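Local structure of 16S rRNA (adenine(1408)-N(1))-methyltransferase (Catenulispora acidiphila, 4X1O) at residues Asp38-Ala43 / Pro114-Gly119; Ala88-Arg93 / Ser218-Arg223; Gly190-Leu195 / Trp200-Val205. The protein probably methylates N1 of adenine 1408 in 16S rRNA, using S-adenosyl-L-methionine, a modification linked to aminoglycoside resistance. One frame throughout, in Å; residues are numbered along the deposited sequence.

Interaction 1: Asp38-Ala43 / Pro114-Gly119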
ATOM      1  N   ASP A  38      16.539 -16.508  -4.717  1.00 42.08           N
ATOM      2  CA  ASP A  38      16.086 -17.468  -5.723  1.00 37.35           C
ATOM      3  C   ASP A  38      14.572 -17.672  -5.672  1.00 37.70           C
ATOM      4  O   ASP A  38      13.901 -17.623  -6.704  1.00 40.48           O
ATOM      5  CB  ASP A  38      16.792 -18.817  -5.548  1.00 49.98           C
ATOM      6  CG  ASP A  38      18.099 -18.903  -6.320  1.00 66.09           C
ATOM      7  OD1 ASP A  38      18.315 -18.072  -7.230  1.00 69.34           O
ATOM      8  OD2 ASP A  38      18.907 -19.811  -6.021  1.00 71.87           O
ATOM      9  N   GLU A  39      14.041 -17.892  -4.471  1.00 36.61           N
ATOM     10  CA  GLU A  39      12.607 -18.082  -4.290  1.00 28.67           C
ATOM     11  C   GLU A  39      11.829 -16.829  -4.705  1.00 22.23           C
ATOM     12  O   GLU A  39      10.762 -16.924  -5.282  1.00 30.72           O
ATOM     13  CB  GLU A  39      12.279 -18.448  -2.840  1.00 45.17           C
ATOM     14  CG  GLU A  39      10.814 -18.269  -2.459  1.00 56.50           C
ATOM     15  CD  GLU A  39       9.881 -19.214  -3.203  1.00 75.75           C
ATOM     16  OE1 GLU A  39      10.357 -20.238  -3.741  1.00 83.47           O
ATOM     17  OE2 GLU A  39       8.665 -18.927  -3.247  1.00 75.26           O
ATOM     18  N   TRP A  40      12.392 -15.666  -4.401  1.00 30.77           N
ATOM     19  CA  TRP A  40      11.794 -14.377  -4.748  1.00 27.73           C
ATOM     20  C   TRP A  40      11.676 -14.221  -6.264  1.00 24.25           C
ATOM     21  O   TRP A  40      10.627 -13.827  -6.789  1.00 24.61           O
ATOM     22  CB  TRP A  40      12.641 -13.253  -4.135  1.00 26.37           C
ATOM     23  CG  TRP A  40      12.212 -11.823  -4.443  1.00 30.45           C
ATOM     24  CD1 TRP A  40      13.010 -10.825  -4.920  1.00 30.70           C
ATOM     25  CD2 TRP A  40      10.912 -11.240  -4.255  1.00 27.33           C
ATOM     26  NE1 TRP A  40      12.291  -9.662  -5.050  1.00 29.35           N
ATOM     27  CE2 TRP A  40      11.001  -9.889  -4.648  1.00 29.37           C
ATOM     28  CE3 TRP A  40       9.687 -11.727  -3.794  1.00 25.41           C
ATOM     29  CZ2 TRP A  40       9.905  -9.020  -4.605  1.00 33.09           C
ATOM     30  CZ3 TRP A  40       8.599 -10.862  -3.748  1.00 30.35           C
ATOM     31  CH2 TRP A  40       8.717  -9.527  -4.155  1.00 32.43           C
ATOM     32  N   ALA A  41      12.749 -14.558  -6.966  1.00 31.44           N
ATOM     33  CA  ALA A  41      12.757 -14.490  -8.422  1.00 30.85           C
ATOM     34  C   ALA A  41      11.766 -15.489  -9.023  1.00 28.52           C
ATOM     35  O   ALA A  41      11.034 -15.158  -9.949  1.00 25.68           O
ATOM     36  CB  ALA A  41      14.166 -14.742  -8.954  1.00 34.43           C
ATOM     37  N   LYS A  42      11.741 -16.711  -8.492  1.00 29.33           N
ATOM     38  CA  LYS A  42      10.811 -17.725  -8.994  1.00 29.64           C
ATOM     39  C   LYS A  42       9.359 -17.334  -8.748  1.00 32.05           C
ATOM     40  O   LYS A  42       8.503 -17.535  -9.612  1.00 29.57           O
ATOM     41  CB  LYS A  42      11.098 -19.096  -8.359  1.00 32.17           C
ATOM     42  CG  LYS A  42      12.398 -19.739  -8.819  1.00 40.10           C
ATOM     43  CD  LYS A  42      12.582 -21.127  -8.211  1.00 42.84           C
ATOM     44  CE  LYS A  42      13.801 -21.826  -8.802  1.00 52.13           C
ATOM     45  NZ  LYS A  42      13.922 -23.250  -8.373  1.00 61.16           N
ATOM     46  N   ALA A  43       9.079 -16.770  -7.575  1.00 27.40           N
ATOM     47  CA  ALA A  43       7.725 -16.334  -7.263  1.00 24.65           C
ATOM     48  C   ALA A  43       7.269 -15.245  -8.234  1.00 21.25           C
ATOM     49  O   ALA A  43       6.159 -15.299  -8.750  1.00 23.13           O
ATOM     50  CB  ALA A  43       7.635 -15.840  -5.825  1.00 26.30           C
ATOM     51  N   PRO A 114      14.688  -1.363  -0.536  1.00 42.28           N
ATOM     52  CA  PRO A 114      15.864  -2.147  -0.908  1.00 45.39           C
ATOM     53  C   PRO A 114      15.814  -2.533  -2.381  1.00 41.28           C
ATOM     54  O   PRO A 114      14.729  -2.582  -2.975  1.00 36.18           O
ATOM     55  CB  PRO A 114      15.767  -3.374  -0.001  1.00 48.96           C
ATOM     56  CG  PRO A 114      14.310  -3.508   0.282  1.00 52.15           C
ATOM     57  CD  PRO A 114      13.772  -2.110   0.341  1.00 48.00           C
ATOM     58  N   ALA A 115      16.980  -2.819  -2.949  1.00 39.85           N
ATOM     59  CA  ALA A 115      17.118  -3.078  -4.378  1.00 37.15           C
ATOM     60  C   ALA A 115      16.273  -4.260  -4.864  1.00 33.08           C
ATOM     61  O   ALA A 115      15.878  -4.307  -6.030  1.00 32.07           O
ATOM     62  CB  ALA A 115      18.574  -3.310  -4.718  1.00 48.68           C
ATOM     63  N   ALA A 116      16.005  -5.208  -3.971  1.00 32.77           N
ATOM     64  CA  ALA A 116      15.243  -6.402  -4.339  1.00 36.25           C
ATOM     65  C   ALA A 116      13.789  -6.070  -4.702  1.00 29.85           C
ATOM     66  O   ALA A 116      13.117  -6.866  -5.345  1.00 32.61           O
ATOM     67  CB  ALA A 116      15.283  -7.420  -3.213  1.00 40.10           C
ATOM     68  N   LEU A 117      13.317  -4.899  -4.289  1.00 23.87           N
ATOM     69  CA  LEU A 117      11.957  -4.456  -4.615  1.00 21.03           C
ATOM     70  C   LEU A 117      11.877  -3.472  -5.774  1.00 23.77           C
ATOM     71  O   LEU A 117      10.785  -3.053  -6.134  1.00 20.76           O
ATOM     72  CB  LEU A 117      11.293  -3.805  -3.404  1.00 27.72           C
ATOM     73  CG  LEU A 117      10.937  -4.740  -2.258  1.00 31.79           C
ATOM     74  CD1 LEU A 117      10.268  -3.952  -1.152  1.00 33.89           C
ATOM     75  CD2 LEU A 117      10.020  -5.831  -2.771  1.00 34.68           C
ATOM     76  N   HIS A 118      13.014  -3.085  -6.340  1.00 23.16           N
ATOM     77  CA  HIS A 118      12.979  -2.120  -7.436  1.00 24.96           C
ATOM     78  C   HIS A 118      12.370  -2.730  -8.695  1.00 21.67           C
ATOM     79  O   HIS A 118      12.786  -3.795  -9.146  1.00 24.20           O
ATOM     80  CB  HIS A 118      14.383  -1.594  -7.729  1.00 32.06           C
ATOM     81  CG  HIS A 118      14.830  -0.506  -6.802  1.00 48.32           C
ATOM     82  ND1 HIS A 118      14.928   0.812  -7.199  1.00 58.34           N
ATOM     83  CD2 HIS A 118      15.183  -0.531  -5.497  1.00 51.02           C
ATOM     84  CE1 HIS A 118      15.338   1.546  -6.179  1.00 56.97           C
ATOM     85  NE2 HIS A 118      15.495   0.756  -5.134  1.00 49.74           N
ATOM     86  N   GLY A 119      11.369  -2.050  -9.243  1.00 20.99           N
ATOM     87  CA  GLY A 119      10.821  -2.374 -10.543  1.00 23.99           C
ATOM     88  C   GLY A 119      10.072  -3.683 -10.573  1.00 25.05           C
ATOM     89  O   GLY A 119      10.004  -4.331 -11.616  1.00 26.44           O
TER
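W40 on helix 37-46 faces A116 in the short 3-10 turn 115-117, and their CA atoms, 8.7 Å apart, are the nearest pair between the two backbones. The indole of W40 bridges this gap. Its CG is anti to the backbone N (chi1 177°), which carries the ring out from the helix with the pyrrole N-H leading. W40 NE1 donates to the backbone A116 O at 2.9 Å, with an angle of 158° at the hydrogen. The oxygen sits at the ring edge, close to the indole plane. Seen from the carbonyl, the donor lies above the peptide plane. The bond gives the buried indole N-H a partner and helps to fix the rotation of the ring. In the Rossmann-like methyltransferase fold this joins an N-terminal helix to the loop between strands 103-107 and 123-127. The benzo side of the indole meets L117, with W40 CZ2 3.7 Å from L117 CD2. The two side chains cross at about a right angle. W40 also packs on L73 and V75 of strand 72-78, and L117 on V77 of the same strand. I110, which binds S-adenosyl-L-methionine, has its side chain about 6 Å from that of L117.

Interaction 2: Ala88-Arg93 / Ser218-Arg223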
ATOM      1  N   ALA A  88       0.788 -13.012   9.250  1.00 24.11           N
ATOM      2  CA  ALA A  88       1.867 -13.888   8.815  1.00 26.57           C
ATOM      3  C   ALA A  88       1.679 -15.311   9.340  1.00 28.47           C
ATOM      4  O   ALA A  88       1.937 -16.276   8.616  1.00 25.72           O
ATOM      5  CB  ALA A  88       3.214 -13.335   9.262  1.00 28.08           C
ATOM      6  N   VAL A  89       1.221 -15.434  10.583  1.00 25.66           N
ATOM      7  CA  VAL A  89       0.973 -16.756  11.176  1.00 27.70           C
ATOM      8  C   VAL A  89      -0.127 -17.488  10.401  1.00 26.17           C
ATOM      9  O   VAL A  89       0.003 -18.675  10.071  1.00 26.48           O
ATOM     10  CB  VAL A  89       0.588 -16.648  12.669  1.00 31.15           C
ATOM     11  CG1 VAL A  89       0.041 -17.969  13.187  1.00 33.37           C
ATOM     12  CG2 VAL A  89       1.791 -16.214  13.507  1.00 33.18           C
ATOM     13  N   ARG A  90      -1.194 -16.762  10.082  1.00 26.48           N
ATOM     14  CA  ARG A  90      -2.309 -17.323   9.326  1.00 26.54           C
ATOM     15  C   ARG A  90      -1.880 -17.707   7.914  1.00 26.81           C
ATOM     16  O   ARG A  90      -2.282 -18.752   7.396  1.00 26.84           O
ATOM     17  CB  ARG A  90      -3.473 -16.329   9.290  1.00 29.81           C
ATOM     18  CG  ARG A  90      -4.156 -16.171  10.653  1.00 42.19           C
ATOM     19  CD  ARG A  90      -5.337 -15.220  10.563  1.00 43.58           C
ATOM     20  NE  ARG A  90      -6.487 -15.657  11.356  1.00 44.81           N
ATOM     21  CZ  ARG A  90      -6.939 -15.022  12.429  1.00 54.44           C
ATOM     22  NH1 ARG A  90      -6.337 -13.924  12.848  1.00 62.70           N
ATOM     23  NH2 ARG A  90      -7.997 -15.481  13.081  1.00 56.34           N
ATOM     24  N   ALA A  91      -1.045 -16.873   7.299  1.00 24.41           N
ATOM     25  CA  ALA A  91      -0.656 -17.088   5.911  1.00 21.81           C
ATOM     26  C   ALA A  91       0.299 -18.278   5.745  1.00 27.64           C
ATOM     27  O   ALA A  91       0.386 -18.854   4.660  1.00 24.67           O
ATOM     28  CB  ALA A  91      -0.031 -15.801   5.337  1.00 20.38           C
ATOM     29  N   ALA A  92       0.989 -18.659   6.826  1.00 24.59           N
ATOM     30  CA  ALA A  92       1.995 -19.717   6.799  1.00 28.56           C
ATOM     31  C   ALA A  92       1.396 -21.113   6.903  1.00 30.91           C
ATOM     32  O   ALA A  92       2.091 -22.120   6.734  1.00 34.43           O
ATOM     33  CB  ALA A  92       2.996 -19.513   7.938  1.00 31.08           C
ATOM     34  N   ARG A  93       0.113 -21.168   7.226  1.00 28.52           N
ATOM     35  CA  ARG A  93      -0.579 -22.432   7.413  1.00 30.47           C
ATOM     36  C   ARG A  93      -0.826 -23.134   6.083  1.00 25.30           C
ATOM     37  O   ARG A  93      -0.597 -22.560   5.027  1.00 26.13           O
ATOM     38  CB  ARG A  93      -1.896 -22.199   8.146  1.00 35.95           C
ATOM     39  CG  ARG A  93      -1.687 -21.687   9.546  1.00 30.42           C
ATOM     40  CD  ARG A  93      -2.989 -21.368  10.235  1.00 43.46           C
ATOM     41  NE  ARG A  93      -2.751 -21.048  11.640  1.00 52.96           N
ATOM     42  CZ  ARG A  93      -3.535 -20.273  12.377  1.00 50.60           C
ATOM     43  NH1 ARG A  93      -4.620 -19.728  11.841  1.00 45.25           N
ATOM     44  NH2 ARG A  93      -3.232 -20.043  13.649  1.00 49.65           N
ATOM     45  N   SER A 218      -9.146  -3.614   6.161  1.00 30.92           N
ATOM     46  CA  SER A 218      -9.545  -4.773   6.959  1.00 29.12           C
ATOM     47  C   SER A 218      -8.665  -4.881   8.196  1.00 32.59           C
ATOM     48  O   SER A 218      -7.501  -4.488   8.188  1.00 36.58           O
ATOM     49  CB  SER A 218      -9.451  -6.065   6.139  1.00 31.99           C
ATOM     50  OG  SER A 218     -10.322  -6.037   5.022  1.00 46.99           O
ATOM     51  N   SER A 219      -9.225  -5.433   9.262  1.00 36.29           N
ATOM     52  CA  SER A 219      -8.475  -5.647  10.484  1.00 38.70           C
ATOM     53  C   SER A 219      -8.956  -6.909  11.171  1.00 36.00           C
ATOM     54  O   SER A 219     -10.124  -7.269  11.063  1.00 43.92           O
ATOM     55  CB  SER A 219      -8.615  -4.448  11.427  1.00 42.15           C
ATOM     56  OG  SER A 219      -7.930  -4.691  12.644  1.00 51.57           O
ATOM     57  N   TRP A 220      -8.050  -7.576  11.876  1.00 35.11           N
ATOM     58  CA  TRP A 220      -8.386  -8.768  12.644  1.00 43.27           C
ATOM     59  C   TRP A 220      -9.197  -8.387  13.876  1.00 45.74           C
ATOM     60  O   TRP A 220      -9.833  -9.234  14.494  1.00 45.42           O
ATOM     61  CB  TRP A 220      -7.119  -9.536  13.049  1.00 44.19           C
ATOM     62  CG  TRP A 220      -6.353 -10.098  11.881  1.00 40.81           C
ATOM     63  CD1 TRP A 220      -5.085  -9.765  11.492  1.00 39.47           C
ATOM     64  CD2 TRP A 220      -6.815 -11.075  10.942  1.00 39.02           C
ATOM     65  NE1 TRP A 220      -4.724 -10.486  10.376  1.00 33.17           N
ATOM     66  CE2 TRP A 220      -5.773 -11.287  10.009  1.00 36.07           C
ATOM     67  CE3 TRP A 220      -8.009 -11.787  10.792  1.00 39.55           C
ATOM     68  CZ2 TRP A 220      -5.887 -12.186   8.951  1.00 34.49           C
ATOM     69  CZ3 TRP A 220      -8.120 -12.680   9.733  1.00 38.30           C
ATOM     70  CH2 TRP A 220      -7.067 -12.868   8.829  1.00 36.06           C
ATOM     71  N   ALA A 221      -9.187  -7.100  14.207  1.00 52.04           N
ATOM     72  CA  ALA A 221      -9.948  -6.594  15.341  1.00 59.27           C
ATOM     73  C   ALA A 221     -11.415  -6.388  14.978  1.00 59.60           C
ATOM     74  O   ALA A 221     -12.293  -6.442  15.841  1.00 65.86           O
ATOM     75  CB  ALA A 221      -9.346  -5.296  15.844  1.00 59.13           C
ATOM     76  N   ARG A 222     -11.678  -6.149  13.697  1.00 52.41           N
ATOM     77  CA  ARG A 222     -13.038  -5.887  13.244  1.00 51.27           C
ATOM     78  C   ARG A 222     -13.579  -7.010  12.369  1.00 47.61           C
ATOM     79  O   ARG A 222     -12.969  -7.398  11.370  1.00 41.89           O
ATOM     80  CB  ARG A 222     -13.111  -4.560  12.482  1.00 51.37           C
ATOM     81  CG  ARG A 222     -14.528  -4.171  12.079  1.00 56.82           C
ATOM     82  CD  ARG A 222     -14.605  -2.772  11.477  1.00 56.28           C
ATOM     83  NE  ARG A 222     -14.125  -2.735  10.098  1.00 61.33           N
ATOM     84  CZ  ARG A 222     -12.927  -2.293   9.731  1.00 59.81           C
ATOM     85  NH1 ARG A 222     -12.076  -1.840  10.640  1.00 59.45           N
ATOM     86  NH2 ARG A 222     -12.581  -2.301   8.450  1.00 60.34           N
ATOM     87  N   ARG A 223     -14.731  -7.532  12.761  1.00 50.82           N
ATOM     88  CA  ARG A 223     -15.480  -8.472  11.939  1.00 47.61           C
ATOM     89  C   ARG A 223     -15.753  -7.869  10.560  1.00 46.42           C
ATOM     90  O   ARG A 223     -16.063  -6.685  10.455  1.00 49.61           O
ATOM     91  CB  ARG A 223     -16.798  -8.826  12.630  1.00 55.34           C
ATOM     92  CG  ARG A 223     -17.633  -9.878  11.928  1.00 71.89           C
ATOM     93  CD  ARG A 223     -17.674 -11.155  12.747  1.00 86.05           C
ATOM     94  NE  ARG A 223     -17.570 -12.350  11.916  1.00 96.82           N
ATOM     95  CZ  ARG A 223     -17.193 -13.539  12.371  1.00103.34           C
ATOM     96  NH1 ARG A 223     -16.887 -13.689  13.653  1.00108.20           N
ATOM     97  NH2 ARG A 223     -17.123 -14.578  11.547  1.00103.17           N
TER
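R90 and W220 meet because each points its CB toward the other segment and sets CG beside its own backbone N, with chi1 -70° in R90 and -65° in W220. The R90 chain then bends at chi3, which lays the guanidinium along the indole. It stacks on one face of W220, with group centres 4.0 Å apart and planes differing by 17°. The two side chains run past each other in opposite directions. R90 NH1 lies over the CD2-CE3 side of the indole, 3.4 Å from W220 CE3. R90 CD sits over the outer part, 3.4 Å from W220 CH2, and makes a CH-pi contact with the six-membered ring. R90 CZ is 4.0 Å from the centroid of that ring, so the stack is also a cation-pi interaction. R90 NH1 has a salt bridge to E86, which would partly balance its charge. W220 NE1 bonds to T87 OG1, a second tie to the same helix. S219 OG accepts from A221 N at 3.1 Å in an ST turn. The same loop carries S218, which binds S-adenosyl-L-homocysteine, so the stack probably steadies the loop beside that site. This surface contact joins helix 85-91, which packs on strand 103-107, to the loop between strands 200-212 and 229-239, and W220 also touches R60 of helix 60-68.

Interaction 3: Gly190-Leu195 / Trp200-Val205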
ATOM      1  N   GLY A 190      -0.025  21.901  -5.931  1.00 23.21           N
ATOM      2  CA  GLY A 190       1.030  21.399  -6.786  1.00 24.40           C
ATOM      3  C   GLY A 190       1.307  19.908  -6.661  1.00 20.38           C
ATOM      4  O   GLY A 190       2.272  19.422  -7.223  1.00 23.70           O
ATOM      5  N   LEU A 191       0.482  19.175  -5.917  1.00 17.36           N
ATOM      6  CA  LEU A 191       0.730  17.738  -5.735  1.00 19.41           C
ATOM      7  C   LEU A 191       0.708  16.963  -7.072  1.00 19.56           C
ATOM      8  O   LEU A 191       1.536  16.084  -7.303  1.00 20.38           O
ATOM      9  CB  LEU A 191      -0.282  17.157  -4.747  1.00 16.11           C
ATOM     10  CG  LEU A 191      -0.238  15.647  -4.519  1.00 21.22           C
ATOM     11  CD1 LEU A 191       1.146  15.192  -4.052  1.00 26.51           C
ATOM     12  CD2 LEU A 191      -1.297  15.253  -3.514  1.00 24.13           C
ATOM     13  N   THR A 192      -0.217  17.308  -7.963  1.00 17.95           N
ATOM     14  CA  THR A 192      -0.289  16.644  -9.258  1.00 20.66           C
ATOM     15  C   THR A 192       1.015  16.821 -10.033  1.00 18.52           C
ATOM     16  O   THR A 192       1.522  15.885 -10.655  1.00 21.52           O
ATOM     17  CB  THR A 192      -1.466  17.177 -10.080  1.00 32.10           C
ATOM     18  OG1 THR A 192      -2.679  16.759  -9.449  1.00 37.13           O
ATOM     19  CG2 THR A 192      -1.430  16.631 -11.492  1.00 37.13           C
ATOM     20  N   ASP A 193       1.582  18.018  -9.961  1.00 22.51           N
ATOM     21  CA  ASP A 193       2.817  18.277 -10.683  1.00 22.40           C
ATOM     22  C   ASP A 193       4.010  17.618 -10.007  1.00 23.21           C
ATOM     23  O   ASP A 193       4.909  17.150 -10.709  1.00 21.81           O
ATOM     24  CB  ASP A 193       3.023  19.783 -10.863  1.00 33.00           C
ATOM     25  CG  ASP A 193       1.871  20.431 -11.610  1.00 60.83           C
ATOM     26  OD1 ASP A 193       1.542  19.956 -12.720  1.00 73.69           O
ATOM     27  OD2 ASP A 193       1.303  21.421 -11.105  1.00 73.93           O
ATOM     28  N   ARG A 194       4.026  17.557  -8.670  1.00 22.10           N
ATOM     29  CA  ARG A 194       5.110  16.845  -7.978  1.00 19.12           C
ATOM     30  C   ARG A 194       5.074  15.365  -8.301  1.00 18.55           C
ATOM     31  O   ARG A 194       6.128  14.745  -8.488  1.00 21.65           O
ATOM     32  CB  ARG A 194       5.051  17.064  -6.458  1.00 18.93           C
ATOM     33  CG  ARG A 194       5.541  18.467  -6.085  1.00 24.55           C
ATOM     34  CD  ARG A 194       5.781  18.649  -4.596  1.00 25.97           C
ATOM     35  NE  ARG A 194       4.551  18.686  -3.815  1.00 22.01           N
ATOM     36  CZ  ARG A 194       3.733  19.728  -3.766  1.00 28.85           C
ATOM     37  NH1 ARG A 194       4.007  20.818  -4.473  1.00 26.42           N
ATOM     38  NH2 ARG A 194       2.636  19.679  -3.016  1.00 27.10           N
ATOM     39  N   LEU A 195       3.870  14.804  -8.380  1.00 18.08           N
ATOM     40  CA  LEU A 195       3.717  13.406  -8.762  1.00 15.66           C
ATOM     41  C   LEU A 195       4.270  13.205 -10.164  1.00 17.11           C
ATOM     42  O   LEU A 195       5.084  12.316 -10.387  1.00 17.84           O
ATOM     43  CB  LEU A 195       2.256  12.973  -8.674  1.00 17.83           C
ATOM     44  CG  LEU A 195       1.795  12.620  -7.253  1.00 18.76           C
ATOM     45  CD1 LEU A 195       0.273  12.713  -7.150  1.00 24.04           C
ATOM     46  CD2 LEU A 195       2.260  11.234  -6.881  1.00 19.90           C
ATOM     47  N   TRP A 200       4.899   9.764 -11.662  1.00 17.54           N
ATOM     48  CA  TRP A 200       3.514   9.338 -11.521  1.00 15.50           C
ATOM     49  C   TRP A 200       2.576  10.285 -12.247  1.00 15.73           C
ATOM     50  O   TRP A 200       2.316  11.400 -11.777  1.00 16.70           O
ATOM     51  CB  TRP A 200       3.099   9.260 -10.055  1.00 16.39           C
ATOM     52  CG  TRP A 200       3.749   8.141  -9.271  1.00 16.74           C
ATOM     53  CD1 TRP A 200       4.611   8.272  -8.221  1.00 22.63           C
ATOM     54  CD2 TRP A 200       3.555   6.743  -9.466  1.00 13.09           C
ATOM     55  NE1 TRP A 200       4.973   7.033  -7.750  1.00 17.70           N
ATOM     56  CE2 TRP A 200       4.339   6.074  -8.496  1.00 21.31           C
ATOM     57  CE3 TRP A 200       2.799   5.983 -10.367  1.00 15.16           C
ATOM     58  CZ2 TRP A 200       4.378   4.689  -8.395  1.00 18.19           C
ATOM     59  CZ3 TRP A 200       2.839   4.592 -10.269  1.00 15.60           C
ATOM     60  CH2 TRP A 200       3.632   3.962  -9.285  1.00 19.30           C
ATOM     61  N   GLN A 201       2.076   9.843 -13.390  1.00 13.38           N
ATOM     62  CA  GLN A 201       1.175  10.682 -14.186  1.00 13.29           C
ATOM     63  C   GLN A 201      -0.242  10.476 -13.646  1.00 17.61           C
ATOM     64  O   GLN A 201      -0.813   9.397 -13.776  1.00 14.91           O
ATOM     65  CB  GLN A 201       1.278  10.322 -15.665  1.00 13.60           C
ATOM     66  CG  GLN A 201       0.591  11.321 -16.616  1.00 16.35           C
ATOM     67  CD  GLN A 201       1.403  12.594 -16.776  1.00 20.61           C
ATOM     68  OE1 GLN A 201       2.597  12.549 -17.103  1.00 26.23           O
ATOM     69  NE2 GLN A 201       0.769  13.740 -16.537  1.00 21.89           N
ATOM     70  N   VAL A 202      -0.800  11.507 -13.019  1.00 15.18           N
ATOM     71  CA  VAL A 202      -2.110  11.368 -12.378  1.00 15.17           C
ATOM     72  C   VAL A 202      -3.227  11.170 -13.414  1.00 18.47           C
ATOM     73  O   VAL A 202      -3.291  11.877 -14.419  1.00 16.60           O
ATOM     74  CB  VAL A 202      -2.400  12.597 -11.490  1.00 15.99           C
ATOM     75  CG1 VAL A 202      -3.837  12.560 -10.946  1.00 19.19           C
ATOM     76  CG2 VAL A 202      -1.404  12.632 -10.315  1.00 19.79           C
ATOM     77  N   ALA A 203      -4.109  10.207 -13.165  1.00 14.74           N
ATOM     78  CA  ALA A 203      -5.198   9.904 -14.099  1.00 16.81           C
ATOM     79  C   ALA A 203      -6.571  10.320 -13.579  1.00 18.29           C
ATOM     80  O   ALA A 203      -7.464  10.674 -14.362  1.00 22.99           O
ATOM     81  CB  ALA A 203      -5.202   8.414 -14.425  1.00 22.11           C
ATOM     82  N   ASP A 204      -6.756  10.236 -12.271  1.00 18.38           N
ATOM     83  CA  ASP A 204      -8.075  10.490 -11.689  1.00 22.48           C
ATOM     84  C   ASP A 204      -7.911  10.832 -10.220  1.00 17.21           C
ATOM     85  O   ASP A 204      -7.118  10.215  -9.515  1.00 17.25           O
ATOM     86  CB  ASP A 204      -8.990   9.262 -11.853  1.00 21.49           C
ATOM     87  CG  ASP A 204     -10.457   9.554 -11.497  1.00 30.22           C
ATOM     88  OD1 ASP A 204     -10.833   9.482 -10.299  1.00 29.70           O
ATOM     89  OD2 ASP A 204     -11.237   9.831 -12.428  1.00 31.41           O
ATOM     90  N   VAL A 205      -8.655  11.834  -9.770  1.00 16.45           N
ATOM     91  CA  VAL A 205      -8.710  12.172  -8.357  1.00 15.79           C
ATOM     92  C   VAL A 205     -10.155  12.477  -8.014  1.00 16.83           C
ATOM     93  O   VAL A 205     -10.774  13.347  -8.637  1.00 17.84           O
ATOM     94  CB  VAL A 205      -7.866  13.421  -7.984  1.00 19.62           C
ATOM     95  CG1 VAL A 205      -7.862  13.603  -6.488  1.00 21.87           C
ATOM     96  CG2 VAL A 205      -6.434  13.321  -8.530  1.00 23.61           C
TER
HETATM   97  O   HOH W   1       0.514  14.001 -12.695  1.00 28.38           O
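W200 opens the strand by bonding back to L195 near the end of helix 191-197. W200 N donates to L195 O at 2.9 Å, so the tight helix-to-strand turn is closed by a backbone bond. The CB of W200 is aimed at the helix, while the indole swings off from it. Contact is therefore made near its root, where W200 CB is 3.8 Å from L195 CD2. The ring itself meets that methyl obliquely. V202, two residues on, also points toward the helix. With CG1 anti to the backbone N (chi1 173°), V202 CG2 is left to face the helix and reaches L195 CD1 at 3.6 Å. L195 thus spreads its two methyls between W200 and V202. T192 adds its CG2, 4.1 Å from V202 CB, and these side chains cross at about a right angle. A water joins the backbones here. It donates to T192 O at 3.0 Å and to W200 O at 3.3 Å, and accepts from V202 N at 2.8 Å. A classic beta bulge follows, with A203 and D204 set against R236. The axes of 191-195 and 200-205 come within 7.4 Å, their directions 136° apart. Strand 200-212 is the outermost strand at this end of the mixed sheet and runs antiparallel to strand 229-239. L195 reaches L235 of that strand and L145 of helix 142-151, W200 packs on A237 and L148, and T192 rests on V186 and V187 of helix 183-188.

From the N terminus, helix 37-46 comes first, and interaction 1 closes a loop of 70 residues when the chain reaches 114-119. Within that loop lies helix 85-91, where interaction 2 begins. Its partner 218-223 comes only after 114-119, so interactions 1 and 2 cross. Interaction 3 closes a loop of just four residues between 190-195 and 200-205. It follows interaction 1 and is nested inside the loop of interaction 2. Interaction 1 ties helix 37-46 to the loop between strands 103-107 and 123-127; interaction 2 ties helix 85-91 to that between 200-212 and 229-239. Interaction 3 seats a helix against the outermost strand 200-212. Interactions 2 and 3 lie on opposite sides of the chain's centre.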